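Local atomic coordinates of putative oxidoreductase molybdopterin-binding subunit (Sulfolobus tokodaii, PDB entry 4ZOH), a protein that probably serves as the molybdopterin-binding, catalytic subunit of a molybdenum- and iron-sulfur-dependent oxidoreductase of the aldehyde oxidase and xanthine dehydrogenase family. Residues A170-D175 / L179-S184. Numbering follows the deposited sequence.
Sequences ALAYFD and LTFYSS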
loop_
_atom_site.group_PDB
_atom_site.type_symbol
_atom_site.label_atom_id
_atom_site.label_comp_id
_atom_site.label_asym_id
_atom_site.label_seq_id
_atom_site.Cartn_x
_atom_site.Cartn_y
_atom_site.Cartn_z
ATOM N N ALA A 170 10.247 3.641 -9.364
ATOM C CA ALA A 170 10.218 4.232 -8.033
ATOM C C ALA A 170 8.868 4.860 -7.762
ATOM O O ALA A 170 8.077 5.137 -8.709
ATOM C CB ALA A 170 11.317 5.279 -7.869
ATOM N N LEU A 171 8.608 4.985 -6.458
ATOM C CA LEU A 171 7.353 5.503 -5.961
ATOM C C LEU A 171 7.657 6.385 -4.757
ATOM O O LEU A 171 8.229 5.898 -3.787
ATOM C CB LEU A 171 6.383 4.366 -5.531
ATOM C CG LEU A 171 5.058 4.774 -4.885
ATOM C CD1 LEU A 171 4.152 5.652 -5.795
ATOM C CD2 LEU A 171 4.300 3.505 -4.390
ATOM N N ALA A 172 7.263 7.659 -4.838
ATOM C CA ALA A 172 7.699 8.661 -3.836
ATOM C C ALA A 172 6.498 9.400 -3.234
ATOM O O ALA A 172 5.585 9.779 -3.936
ATOM C CB ALA A 172 8.651 9.652 -4.477
ATOM N N TYR A 173 6.517 9.556 -1.917
ATOM C CA TYR A 173 5.390 10.124 -1.220
ATOM C C TYR A 173 5.884 10.921 -0.033
ATOM O O TYR A 173 6.537 10.380 0.855
ATOM C CB TYR A 173 4.422 9.039 -0.711
ATOM C CG TYR A 173 3.303 9.671 0.019
ATOM C CD1 TYR A 173 2.535 10.664 -0.607
ATOM C CD2 TYR A 173 3.027 9.332 1.350
ATOM C CE1 TYR A 173 1.494 11.306 0.047
ATOM C CE2 TYR A 173 1.982 9.948 2.037
ATOM C CZ TYR A 173 1.216 10.937 1.374
ATOM O OH TYR A 173 0.185 11.555 2.015
ATOM N N PHE A 174 5.541 12.215 -0.006
ATOM C CA PHE A 174 5.985 13.072 1.131
ATOM C C PHE A 174 4.701 13.463 1.847
ATOM O O PHE A 174 3.786 14.009 1.189
ATOM C CB PHE A 174 6.743 14.293 0.537
ATOM C CG PHE A 174 7.207 15.276 1.555
ATOM C CD1 PHE A 174 8.112 14.878 2.556
ATOM C CD2 PHE A 174 6.689 16.591 1.564
ATOM C CE1 PHE A 174 8.513 15.777 3.555
ATOM C CE2 PHE A 174 7.086 17.495 2.549
ATOM C CZ PHE A 174 8.016 17.102 3.535
ATOM N N ASP A 175 4.601 13.167 3.157
ATOM C CA ASP A 175 3.442 13.482 3.917
ATOM C C ASP A 175 3.424 14.864 4.604
ATOM O O ASP A 175 2.489 15.157 5.312
ATOM C CB ASP A 175 3.214 12.422 4.952
ATOM C CG ASP A 175 4.251 12.438 6.004
ATOM O OD1 ASP A 175 5.111 13.334 6.099
ATOM O OD2 ASP A 175 4.186 11.533 6.757
ATOM N N LEU A 179 9.518 11.924 3.774
ATOM C CA LEU A 179 9.495 11.293 2.457
ATOM C C LEU A 179 9.584 9.783 2.600
ATOM O O LEU A 179 10.533 9.278 3.169
ATOM C CB LEU A 179 10.684 11.723 1.597
ATOM C CG LEU A 179 10.785 11.222 0.138
ATOM C CD1 LEU A 179 9.546 11.458 -0.670
ATOM C CD2 LEU A 179 12.028 11.815 -0.515
ATOM N N THR A 180 8.600 9.067 2.069
ATOM C CA THR A 180 8.792 7.580 1.899
ATOM C C THR A 180 9.056 7.317 0.421
ATOM O O THR A 180 8.319 7.844 -0.397
ATOM C CB THR A 180 7.586 6.795 2.423
ATOM O OG1 THR A 180 7.436 7.097 3.814
ATOM C CG2 THR A 180 7.794 5.318 2.270
ATOM N N PHE A 181 10.134 6.588 0.106
ATOM C CA PHE A 181 10.613 6.368 -1.290
ATOM C C PHE A 181 10.826 4.876 -1.554
ATOM O O PHE A 181 11.708 4.266 -0.892
ATOM C CB PHE A 181 12.009 7.053 -1.485
ATOM C CG PHE A 181 12.333 7.362 -2.948
ATOM C CD1 PHE A 181 11.830 8.491 -3.571
ATOM C CD2 PHE A 181 13.163 6.533 -3.696
ATOM C CE1 PHE A 181 12.113 8.769 -4.927
ATOM C CE2 PHE A 181 13.475 6.818 -5.027
ATOM C CZ PHE A 181 12.958 7.942 -5.647
ATOM N N TYR A 182 10.039 4.275 -2.475
ATOM C CA TYR A 182 10.234 2.855 -2.841
ATOM C C TYR A 182 11.008 2.864 -4.143
ATOM O O TYR A 182 10.699 3.656 -5.007
ATOM C CB TYR A 182 8.932 2.123 -3.095
ATOM C CG TYR A 182 7.916 2.110 -1.975
ATOM C CD1 TYR A 182 7.720 0.939 -1.203
ATOM C CD2 TYR A 182 7.124 3.235 -1.716
ATOM C CE1 TYR A 182 6.732 0.896 -0.236
ATOM C CE2 TYR A 182 6.149 3.197 -0.730
ATOM C CZ TYR A 182 5.980 2.034 -0.011
ATOM O OH TYR A 182 5.061 2.040 0.963
ATOM N N SER A 183 11.958 1.968 -4.307
ATOM C CA SER A 183 12.709 2.009 -5.522
ATOM C C SER A 183 13.258 0.640 -5.848
ATOM O O SER A 183 13.676 -0.130 -4.924
ATOM C CB SER A 183 13.895 3.015 -5.405
ATOM O OG SER A 183 14.603 3.147 -6.654
ATOM N N SER A 184 13.344 0.389 -7.142
ATOM C CA SER A 184 13.998 -0.804 -7.628
ATOM C C SER A 184 15.477 -0.488 -7.548
ATOM O O SER A 184 16.073 0.032 -8.480
ATOM C CB SER A 184 13.527 -1.177 -9.058
ATOM O OG SER A 184 14.147 -2.394 -9.475
HETATM O O HOH W 1 6.304 9.476 4.014
#
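An antiparallel beta hairpin of the molybdopterin cofactor-binding domain joins Leu171 to Tyr182 and Tyr173 to Thr180; it is part of a larger mixed sheet, where strand 239-241 flanks residues 170-174 and strand 204-207 flanks residues 179-183. The hairpin illustrates how one sheet can present unlike faces. The backbone ladder is closed by two hydrogen-bonded pairs: Leu171 with Tyr182, through Leu171 N to Tyr182 O (2.9 Å) and Tyr182 N to Leu171 O (2.8 Å), the latter nearly straight, and then Tyr173 with Thr180. Between them Ala172 faces Phe181 in a non-hydrogen-bonded pair.

On the face of Ala170, Ala172, Phe174, Leu179 and Phe181, Ala170 and Ala172 meet the ring of Phe181. This ring, with CG anti to the backbone N (chi1 -158°), reaches across the strands at an oblique tilt, bringing CD1 to 3.5 Å from Ala172 CB and CZ to 3.8 Å from Ala170 CB. Helices 188-199 and 223-235 pack over this side, their Leu191, Leu195 and Ala229 also touching Phe181. Were Phe181 an alanine, the ring would be gone, which is likely to open a gap between the methyls of Ala170 and Ala172 and these helices.

On the other face Leu171 and Tyr182 lie alongside each other, pointing the same way, with Leu171 CD2 3.9 Å from Tyr182 CD2; Ile26 touches both. Nearer the turn, Tyr173 O accepts from Thr180 N at 2.7 Å and from a water at 3.3 Å. That same water sits 2.6 Å from Thr180 OG1, bridging hydroxyl and carbonyl by hydrogen bonds.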